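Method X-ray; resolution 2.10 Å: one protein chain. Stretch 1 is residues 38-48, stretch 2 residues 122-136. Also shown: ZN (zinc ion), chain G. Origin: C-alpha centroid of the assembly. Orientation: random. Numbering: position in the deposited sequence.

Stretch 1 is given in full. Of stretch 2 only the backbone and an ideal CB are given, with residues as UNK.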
ATOM      1  N   GLY A  38       3.551   0.885  10.544  1.00 29.37           N
ATOM      2  CA  GLY A  38       2.365   1.671  10.187  1.00 28.52           C
ATOM      3  C   GLY A  38       1.244   0.866   9.501  1.00 28.89           C
ATOM      4  O   GLY A  38       0.342   1.448   8.870  1.00 28.06           O
ATOM      5  N   ASP A  39       1.287  -0.460   9.642  1.00 25.84           N
ATOM      6  CA  ASP A  39       0.324  -1.366   8.997  1.00 24.79           C
ATOM      7  C   ASP A  39      -0.933  -1.511   9.853  1.00 23.06           C
ATOM      8  O   ASP A  39      -0.840  -1.625  11.078  1.00 23.06           O
ATOM      9  CB  ASP A  39       0.945  -2.757   8.785  1.00 23.31           C
ATOM     10  CG  ASP A  39       2.215  -2.704   7.987  1.00 21.62           C
ATOM     11  OD1 ASP A  39       2.261  -1.938   7.011  1.00 22.86           O
ATOM     12  OD2 ASP A  39       3.143  -3.450   8.318  1.00 23.61           O
ATOM     13  N   GLU A  40      -2.089  -1.485   9.199  1.00 24.27           N
ATOM     14  CA  GLU A  40      -3.392  -1.681   9.881  1.00 27.57           C
ATOM     15  C   GLU A  40      -4.187  -2.689   9.103  1.00 24.60           C
ATOM     16  O   GLU A  40      -4.187  -2.646   7.904  1.00 24.50           O
ATOM     17  CB  GLU A  40      -4.198  -0.403   9.909  1.00 29.51           C
ATOM     18  CG  GLU A  40      -3.598   0.619  10.873  1.00 38.32           C
ATOM     19  CD  GLU A  40      -4.397   1.916  10.913  1.00 44.07           C
ATOM     20  OE1 GLU A  40      -4.034   2.776  11.746  1.00 47.15           O
ATOM     21  OE2 GLU A  40      -5.390   2.058  10.133  1.00 42.39           O
ATOM     22  N   VAL A  41      -4.853  -3.589   9.791  1.00 22.34           N
ATOM     23  CA  VAL A  41      -5.792  -4.465   9.122  1.00 24.18           C
ATOM     24  C   VAL A  41      -7.035  -4.706   9.996  1.00 24.14           C
ATOM     25  O   VAL A  41      -6.907  -4.911  11.207  1.00 24.61           O
ATOM     26  CB  VAL A  41      -5.114  -5.778   8.745  1.00 24.53           C
ATOM     27  CG1 VAL A  41      -4.773  -6.619   9.975  1.00 26.54           C
ATOM     28  CG2 VAL A  41      -5.983  -6.568   7.781  1.00 26.49           C
ATOM     29  N   THR A  42      -8.212  -4.649   9.382  1.00 20.44           N
ATOM     30  CA  THR A  42      -9.447  -5.082  10.043  1.00 20.74           C
ATOM     31  C   THR A  42      -9.986  -6.271   9.281  1.00 20.70           C
ATOM     32  O   THR A  42     -10.232  -6.175   8.090  1.00 20.80           O
ATOM     33  CB  THR A  42     -10.495  -3.972  10.031  1.00 20.72           C
ATOM     34  OG1 THR A  42      -9.970  -2.899  10.788  1.00 23.36           O
ATOM     35  CG2 THR A  42     -11.824  -4.415  10.674  1.00 21.37           C
ATOM     36  N   LEU A  43     -10.086  -7.417   9.943  1.00 19.75           N
ATOM     37  CA  LEU A  43     -10.608  -8.591   9.311  1.00 18.93           C
ATOM     38  C   LEU A  43     -12.108  -8.760   9.601  1.00 17.58           C
ATOM     39  O   LEU A  43     -12.539  -8.667  10.742  1.00 16.20           O
ATOM     40  CB  LEU A  43      -9.848  -9.805   9.797  1.00 19.47           C
ATOM     41  CG  LEU A  43      -8.356  -9.854   9.579  1.00 20.80           C
ATOM     42  CD1 LEU A  43      -7.804 -11.121  10.233  1.00 21.43           C
ATOM     43  CD2 LEU A  43      -8.112  -9.875   8.088  1.00 20.54           C
ATOM     44  N   TYR A  44     -12.871  -9.098   8.572  1.00 16.88           N
ATOM     45  CA  TYR A  44     -14.347  -9.355   8.672  1.00 17.81           C
ATOM     46  C   TYR A  44     -14.589 -10.851   8.358  1.00 16.89           C
ATOM     47  O   TYR A  44     -14.097 -11.331   7.359  1.00 15.54           O
ATOM     48  CB  TYR A  44     -15.136  -8.508   7.637  1.00 18.52           C
ATOM     49  CG  TYR A  44     -15.050  -7.045   7.923  1.00 20.48           C
ATOM     50  CD1 TYR A  44     -13.974  -6.325   7.512  1.00 23.26           C
ATOM     51  CD2 TYR A  44     -16.030  -6.391   8.686  1.00 22.17           C
ATOM     52  CE1 TYR A  44     -13.863  -4.971   7.787  1.00 25.28           C
ATOM     53  CE2 TYR A  44     -15.910  -5.049   8.992  1.00 24.69           C
ATOM     54  CZ  TYR A  44     -14.809  -4.361   8.531  1.00 26.22           C
ATOM     55  OH  TYR A  44     -14.643  -3.053   8.812  1.00 34.05           O
ATOM     56  N   PHE A  45     -15.319 -11.583   9.208  1.00 15.80           N
ATOM     57  CA  PHE A  45     -15.561 -13.008   8.986  1.00 15.31           C
ATOM     58  C   PHE A  45     -17.047 -13.339   8.878  1.00 15.82           C
ATOM     59  O   PHE A  45     -17.855 -12.756   9.614  1.00 14.91           O
ATOM     60  CB  PHE A  45     -15.008 -13.852  10.151  1.00 16.60           C
ATOM     61  CG  PHE A  45     -13.519 -13.751  10.339  1.00 16.46           C
ATOM     62  CD1 PHE A  45     -12.980 -12.723  11.067  1.00 16.52           C
ATOM     63  CD2 PHE A  45     -12.686 -14.718   9.823  1.00 16.53           C
ATOM     64  CE1 PHE A  45     -11.611 -12.647  11.269  1.00 17.75           C
ATOM     65  CE2 PHE A  45     -11.323 -14.650   9.996  1.00 18.13           C
ATOM     66  CZ  PHE A  45     -10.793 -13.615  10.733  1.00 18.05           C
ATOM     67  N   LEU A  46     -17.374 -14.288   7.991  1.00 15.05           N
ATOM     68  CA  LEU A  46     -18.608 -15.064   8.069  1.00 17.55           C
ATOM     69  C   LEU A  46     -18.203 -16.514   8.245  1.00 19.28           C
ATOM     70  O   LEU A  46     -17.313 -16.991   7.511  1.00 19.73           O
ATOM     71  CB  LEU A  46     -19.471 -15.008   6.797  1.00 15.75           C
ATOM     72  CG  LEU A  46     -20.095 -13.647   6.473  1.00 16.88           C
ATOM     73  CD1 LEU A  46     -20.716 -13.654   5.078  1.00 18.80           C
ATOM     74  CD2 LEU A  46     -21.170 -13.253   7.470  1.00 16.83           C
ATOM     75  N   PHE A  47     -18.953 -17.208   9.111  1.00 19.65           N
ATOM     76  CA  PHE A  47     -18.773 -18.611   9.454  1.00 21.69           C
ATOM     77  C   PHE A  47     -20.082 -19.369   9.251  1.00 27.18           C
ATOM     78  O   PHE A  47     -21.175 -18.793   9.329  1.00 25.21           O
ATOM     79  CB  PHE A  47     -18.447 -18.767  10.950  1.00 21.77           C
ATOM     80  CG  PHE A  47     -17.269 -17.935  11.449  1.00 20.76           C
ATOM     81  CD1 PHE A  47     -16.037 -18.100  10.933  1.00 21.66           C
ATOM     82  CD2 PHE A  47     -17.425 -17.065  12.492  1.00 21.18           C
ATOM     83  CE1 PHE A  47     -14.932 -17.363  11.409  1.00 22.77           C
ATOM     84  CE2 PHE A  47     -16.362 -16.314  12.978  1.00 22.05           C
ATOM     85  CZ  PHE A  47     -15.098 -16.471  12.440  1.00 21.90           C
ATOM     86  N   ASP A  48     -19.948 -20.681   9.078  1.00 29.67           N
ATOM     87  CA  ASP A  48     -21.067 -21.599   9.126  1.00 31.63           C
ATOM     88  C   ASP A  48     -20.602 -22.690  10.081  1.00 32.11           C
ATOM     89  O   ASP A  48     -19.929 -23.657   9.690  1.00 30.51           O
ATOM     90  CB  ASP A  48     -21.376 -22.170   7.749  1.00 33.72           C
ATOM     91  CG  ASP A  48     -22.583 -23.116   7.765  1.00 37.72           C
ATOM     92  OD1 ASP A  48     -23.243 -23.241   8.809  1.00 39.56           O
ATOM     93  OD2 ASP A  48     -22.877 -23.723   6.730  1.00 39.86           O
ATOM     94  N   UNK A 122       7.109  -8.882  11.266  1.00 26.41           N
ATOM     95  CA  UNK A 122       5.890  -8.370  11.858  1.00 26.25           C
ATOM     96  C   UNK A 122       4.810  -7.994  10.854  1.00 24.15           C
ATOM     97  O   UNK A 122       3.647  -8.086  11.185  1.00 22.52           O
ATOM     98  CB  UNK A 122       6.224  -7.148  12.716  1.00 26.25           C
ATOM     99  N   UNK A 123       5.224  -7.526   9.675  1.00 22.69           N
ATOM    100  CA  UNK A 123       4.355  -7.223   8.561  1.00 21.97           C
ATOM    101  C   UNK A 123       3.696  -8.502   8.026  1.00 20.95           C
ATOM    102  O   UNK A 123       2.498  -8.551   7.880  1.00 17.83           O
ATOM    103  CB  UNK A 123       5.142  -6.517   7.455  1.00 21.97           C
ATOM    104  N   UNK A 124       4.498  -9.527   7.747  1.00 21.82           N
ATOM    105  CA  UNK A 124       3.984 -10.816   7.396  1.00 20.04           C
ATOM    106  C   UNK A 124       2.996 -11.396   8.412  1.00 21.19           C
ATOM    107  O   UNK A 124       1.938 -11.946   8.033  1.00 23.52           O
ATOM    108  CB  UNK A 124       5.156 -11.781   7.208  1.00 20.04           C
ATOM    109  N   UNK A 125       3.348 -11.311   9.687  1.00 20.18           N
ATOM    110  CA  UNK A 125       2.559 -11.915  10.733  1.00 20.82           C
ATOM    111  C   UNK A 125       1.324 -11.151  11.153  1.00 18.75           C
ATOM    112  O   UNK A 125       0.476 -11.743  11.808  1.00 18.38           O
ATOM    113  CB  UNK A 125       3.447 -12.124  11.962  1.00 20.82           C
ATOM    114  N   UNK A 126       1.217  -9.865  10.806  1.00 17.78           N
ATOM    115  CA  UNK A 126       0.108  -9.058  11.253  1.00 19.22           C
ATOM    116  C   UNK A 126      -1.283  -9.707  10.967  1.00 18.50           C
ATOM    117  O   UNK A 126      -2.066  -9.901  11.890  1.00 19.40           O
ATOM    118  CB  UNK A 126       0.197  -7.687  10.581  1.00 19.22           C
ATOM    119  N   UNK A 127      -1.589 -10.053   9.686  1.00 17.91           N
ATOM    120  CA  UNK A 127      -2.895 -10.708   9.469  1.00 17.86           C
ATOM    121  C   UNK A 127      -3.054 -11.997  10.228  1.00 17.72           C
ATOM    122  O   UNK A 127      -4.161 -12.293  10.641  1.00 18.99           O
ATOM    123  CB  UNK A 127      -3.103 -10.988   7.979  1.00 17.86           C
ATOM    124  N   UNK A 128      -1.996 -12.787  10.349  1.00 18.71           N
ATOM    125  CA  UNK A 128      -2.088 -14.113  10.996  1.00 19.13           C
ATOM    126  C   UNK A 128      -2.335 -14.008  12.520  1.00 20.70           C
ATOM    127  O   UNK A 128      -3.145 -14.747  13.079  1.00 20.30           O
ATOM    128  CB  UNK A 128      -0.803 -14.903  10.739  1.00 19.13           C
ATOM    129  N   UNK A 129      -1.629 -13.075  13.162  1.00 20.23           N
ATOM    130  CA  UNK A 129      -1.804 -12.795  14.577  1.00 23.01           C
ATOM    131  C   UNK A 129      -3.197 -12.230  14.839  1.00 21.36           C
ATOM    132  O   UNK A 129      -3.818 -12.583  15.823  1.00 21.28           O
ATOM    133  CB  UNK A 129      -0.730 -11.822  15.068  1.00 23.01           C
ATOM    134  N   UNK A 130      -3.684 -11.387  13.928  1.00 19.32           N
ATOM    135  CA  UNK A 130      -5.035 -10.867  14.017  1.00 19.80           C
ATOM    136  C   UNK A 130      -6.063 -11.951  13.845  1.00 19.46           C
ATOM    137  O   UNK A 130      -7.028 -12.009  14.602  1.00 20.68           O
ATOM    138  CB  UNK A 130      -5.256  -9.772  12.972  1.00 19.80           C
ATOM    139  N   UNK A 131      -5.827 -12.862  12.912  1.00 18.26           N
ATOM    140  CA  UNK A 131      -6.672 -14.027  12.767  1.00 18.45           C
ATOM    141  C   UNK A 131      -6.727 -14.926  14.021  1.00 21.05           C
ATOM    142  O   UNK A 131      -7.808 -15.353  14.452  1.00 21.11           O
ATOM    143  CB  UNK A 131      -6.182 -14.846  11.571  1.00 18.45           C
ATOM    144  N   UNK A 132      -5.562 -15.249  14.582  1.00 22.57           N
ATOM    145  CA  UNK A 132      -5.486 -16.005  15.865  1.00 24.74           C
ATOM    146  C   UNK A 132      -6.375 -15.418  16.966  1.00 24.06           C
ATOM    147  O   UNK A 132      -7.201 -16.108  17.586  1.00 25.57           O
ATOM    148  CB  UNK A 132      -4.040 -16.038  16.364  1.00 24.74           C
ATOM    149  N   UNK A 133      -6.243 -14.129  17.194  1.00 26.34           N
ATOM    150  CA  UNK A 133      -7.076 -13.463  18.188  1.00 28.57           C
ATOM    151  C   UNK A 133      -8.536 -13.571  17.806  1.00 31.39           C
ATOM    152  O   UNK A 133      -9.349 -13.950  18.648  1.00 32.27           O
ATOM    153  CB  UNK A 133      -6.674 -11.995  18.340  1.00 28.57           C
ATOM    154  N   UNK A 134      -8.866 -13.326  16.525  1.00 27.37           N
ATOM    155  CA  UNK A 134     -10.245 -13.380  16.086  1.00 27.76           C
ATOM    156  C   UNK A 134     -10.861 -14.751  16.314  1.00 27.21           C
ATOM    157  O   UNK A 134     -11.975 -14.862  16.767  1.00 24.27           O
ATOM    158  CB  UNK A 134     -10.339 -13.004  14.606  1.00 27.76           C
ATOM    159  N   UNK A 135     -10.161 -15.802  15.934  1.00 29.48           N
ATOM    160  CA  UNK A 135     -10.738 -17.147  16.016  1.00 34.36           C
ATOM    161  C   UNK A 135     -10.720 -17.790  17.426  1.00 37.71           C
ATOM    162  O   UNK A 135     -11.438 -18.766  17.660  1.00 38.71           O
ATOM    163  CB  UNK A 135      -9.983 -18.060  15.047  1.00 34.36           C
ATOM    164  N   UNK A 136      -9.910 -17.275  18.341  1.00 39.72           N
ATOM    165  CA  UNK A 136      -9.865 -17.822  19.693  1.00 44.95           C
ATOM    166  C   UNK A 136      -9.989 -16.723  20.749  1.00 48.52           C
ATOM    167  O   UNK A 136     -11.086 -16.455  21.215  1.00 51.99           O
ATOM    168  CB  UNK A 136      -8.566 -18.604  19.901  1.00 44.95           C
TER
HETATM  169 ZN    ZN G 205       4.800  -3.369   7.115  1.00 25.34          ZN

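The strand, 39-48, offers one face to the helix: Asp39, Val41, Leu43, Phe45 and Phe47 point toward it, and the two run roughly parallel, 28° apart and 9.1 Å at closest approach.

Position 122 has nothing of the strand within reach of its CB, so almost any helix former fits, polar ones easily. It is Lys122, whose end leads away.

Position 123 is decided by metal. Its ideal CB lies 3.8 Å from Asp39 OD2, which itself holds zinc at 2.0 Å from ZN. A second ligand is wanted: cysteine, histidine or an acid. Cys123 serves, with SG 2.3 Å from ZN; the 3.4 Å between SG and Asp39 OD2 follows from sharing the ion.

Positions 124 and 125 find nothing of the strand nearby, so it sets no rule for them; they are Phe124 and Leu125.

Position 126 points toward the strand, its ideal CB 5.1 Å from Val41 CG1 and 5.3 Å from Asp39 CB. That gap suits a mid-sized aliphatic: leucine, isoleucine or methionine. Leu126 (chi1 t, chi2 p) brings CD2 to 3.6 Å from Asp39 CB and CG to 3.9 Å from Val41 CG1.

At 127 the CB points sideways, about 5.1 Å from both Val41 CG1 and Leu43 CD2. A small or compact apolar group would suit. Pro127 is deposited; having no NH, it cannot bond to the preceding turn, and the helix is kinked here. Its carbonyl O lies 3.8 Å from Leu43 CD1.

Position 128 points away and 129 is out of reach, leaving both free of the strand. Trp128 occupies the first; Lys129 NZ makes a 2.7 Å salt bridge to OE1 of the residue at 132.

Position 130 is tight: its ideal CB sits 4.0 Å from Leu43 CD1 and 4.4 Å from Val41 CG1. Alanine, serine, threonine or valine would suit. Thr130 lays CG2 3.8 Å from Leu43 CD1, while OG1 donates to Leu126 O at 2.9 Å, satisfying the hydroxyl within the helix.

Position 131 starts sideways, yet Leu43 and Phe45 are near enough to favour an aliphatic. Leu131 extends CD1 to 3.5 Å from Phe45 CE2, meeting the ring edge.

Positions 132 and 133 lie out of reach: Glu132, the partner of Lys129, and Ile133.

At 134 the ideal CB is already 3.6 Å from Phe45 CE1, so alanine or another small residue is favoured. Ala134 makes that contact with CB itself.

Position 135 begins sideways; a longer apolar chain could reach the phenylalanines. Leu135 CD2 comes 3.8 Å from Phe47 CZ.

Position 136, out of reach, is Lys136.

Stretch 2, residues 122-136: KCFLLPWKTLEIALK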
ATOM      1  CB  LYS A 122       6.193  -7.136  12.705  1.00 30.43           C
ATOM      2  CG  LYS A 122       6.723  -7.506  14.080  1.00 35.64           C
ATOM      3  CD  LYS A 122       8.224  -7.324  14.206  1.00 41.42           C
ATOM      4  CE  LYS A 122       8.550  -6.629  15.523  1.00 41.76           C
ATOM      5  NZ  LYS A 122       7.804  -5.352  15.485  1.00 42.95           N
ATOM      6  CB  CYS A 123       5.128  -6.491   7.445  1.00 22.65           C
ATOM      7  SG  CYS A 123       6.109  -5.066   8.045  1.00 26.08           S
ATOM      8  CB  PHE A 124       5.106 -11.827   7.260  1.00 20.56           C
ATOM      9  CG  PHE A 124       4.613 -13.202   7.027  1.00 20.80           C
ATOM     10  CD1 PHE A 124       3.985 -13.532   5.843  1.00 21.78           C
ATOM     11  CD2 PHE A 124       4.730 -14.165   7.998  1.00 23.07           C
ATOM     12  CE1 PHE A 124       3.517 -14.832   5.612  1.00 21.40           C
ATOM     13  CE2 PHE A 124       4.244 -15.452   7.794  1.00 22.89           C
ATOM     14  CZ  PHE A 124       3.634 -15.787   6.595  1.00 21.88           C
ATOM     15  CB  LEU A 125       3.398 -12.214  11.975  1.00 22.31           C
ATOM     16  CG  LEU A 125       4.328 -13.419  11.843  1.00 25.55           C
ATOM     17  CD1 LEU A 125       5.141 -13.533  13.118  1.00 27.76           C
ATOM     18  CD2 LEU A 125       3.567 -14.710  11.568  1.00 25.27           C
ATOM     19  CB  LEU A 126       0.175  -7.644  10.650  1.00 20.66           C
ATOM     20  CG  LEU A 126      -1.042  -6.760  10.974  1.00 19.83           C
ATOM     21  CD1 LEU A 126      -1.146  -6.588  12.476  1.00 21.83           C
ATOM     22  CD2 LEU A 126      -0.958  -5.426  10.282  1.00 20.73           C
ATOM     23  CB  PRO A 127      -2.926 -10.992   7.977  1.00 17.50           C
ATOM     24  CG  PRO A 127      -1.492 -10.871   7.570  1.00 17.69           C
ATOM     25  CD  PRO A 127      -0.881  -9.849   8.433  1.00 16.33           C
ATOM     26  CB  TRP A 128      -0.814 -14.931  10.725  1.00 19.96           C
ATOM     27  CG  TRP A 128      -0.710 -15.421   9.332  1.00 19.21           C
ATOM     28  CD1 TRP A 128       0.082 -14.924   8.359  1.00 19.44           C
ATOM     29  CD2 TRP A 128      -1.470 -16.470   8.745  1.00 18.53           C
ATOM     30  NE1 TRP A 128      -0.128 -15.595   7.201  1.00 19.88           N
ATOM     31  CE2 TRP A 128      -1.073 -16.568   7.415  1.00 18.88           C
ATOM     32  CE3 TRP A 128      -2.473 -17.316   9.212  1.00 19.75           C
ATOM     33  CZ2 TRP A 128      -1.627 -17.496   6.537  1.00 18.16           C
ATOM     34  CZ3 TRP A 128      -3.004 -18.259   8.338  1.00 18.93           C
ATOM     35  CH2 TRP A 128      -2.572 -18.343   7.029  1.00 17.81           C
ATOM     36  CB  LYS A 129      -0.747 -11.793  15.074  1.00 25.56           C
ATOM     37  CG  LYS A 129       0.720 -12.251  14.998  1.00 29.81           C
ATOM     38  CD  LYS A 129       0.977 -13.653  15.539  1.00 36.36           C
ATOM     39  CE  LYS A 129       0.873 -13.692  17.062  1.00 40.60           C
ATOM     40  NZ  LYS A 129       0.969 -15.085  17.637  1.00 43.99           N
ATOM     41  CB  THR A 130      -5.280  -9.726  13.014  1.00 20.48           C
ATOM     42  OG1 THR A 130      -4.302  -8.719  13.257  1.00 19.97           O
ATOM     43  CG2 THR A 130      -6.668  -9.135  13.207  1.00 20.24           C
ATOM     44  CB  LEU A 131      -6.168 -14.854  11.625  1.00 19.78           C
ATOM     45  CG  LEU A 131      -6.863 -16.189  11.360  1.00 20.24           C
ATOM     46  CD1 LEU A 131      -8.241 -16.010  10.805  1.00 21.42           C
ATOM     47  CD2 LEU A 131      -6.070 -16.996  10.365  1.00 20.70           C
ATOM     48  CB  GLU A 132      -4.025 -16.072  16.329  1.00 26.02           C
ATOM     49  CG  GLU A 132      -3.791 -16.989  17.537  1.00 31.79           C
ATOM     50  CD  GLU A 132      -2.310 -17.075  17.932  1.00 35.98           C
ATOM     51  OE1 GLU A 132      -1.556 -16.116  17.679  1.00 37.69           O
ATOM     52  OE2 GLU A 132      -1.897 -18.112  18.475  1.00 46.23           O
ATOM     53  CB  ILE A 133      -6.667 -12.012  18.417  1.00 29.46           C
ATOM     54  CG1 ILE A 133      -5.255 -11.960  19.016  1.00 32.68           C
ATOM     55  CG2 ILE A 133      -7.613 -11.314  19.394  1.00 32.96           C
ATOM     56  CD1 ILE A 133      -4.534 -10.641  18.773  1.00 33.20           C
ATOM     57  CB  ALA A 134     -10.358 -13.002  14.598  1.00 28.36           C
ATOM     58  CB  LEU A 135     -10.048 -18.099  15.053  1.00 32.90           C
ATOM     59  CG  LEU A 135     -10.131 -17.764  13.574  1.00 33.73           C
ATOM     60  CD1 LEU A 135      -9.450 -18.886  12.826  1.00 33.54           C
ATOM     61  CD2 LEU A 135     -11.562 -17.565  13.072  1.00 36.02           C
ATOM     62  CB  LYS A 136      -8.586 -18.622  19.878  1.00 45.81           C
ATOM     63  CG  LYS A 136      -7.402 -17.797  20.341  1.00 46.87           C
ATOM     64  CD  LYS A 136      -6.108 -18.381  19.833  1.00 49.73           C
ATOM     65  CE  LYS A 136      -6.085 -19.886  19.975  1.00 50.81           C
ATOM     66  NZ  LYS A 136      -4.681 -20.329  19.861  1.00 54.37           N
TER
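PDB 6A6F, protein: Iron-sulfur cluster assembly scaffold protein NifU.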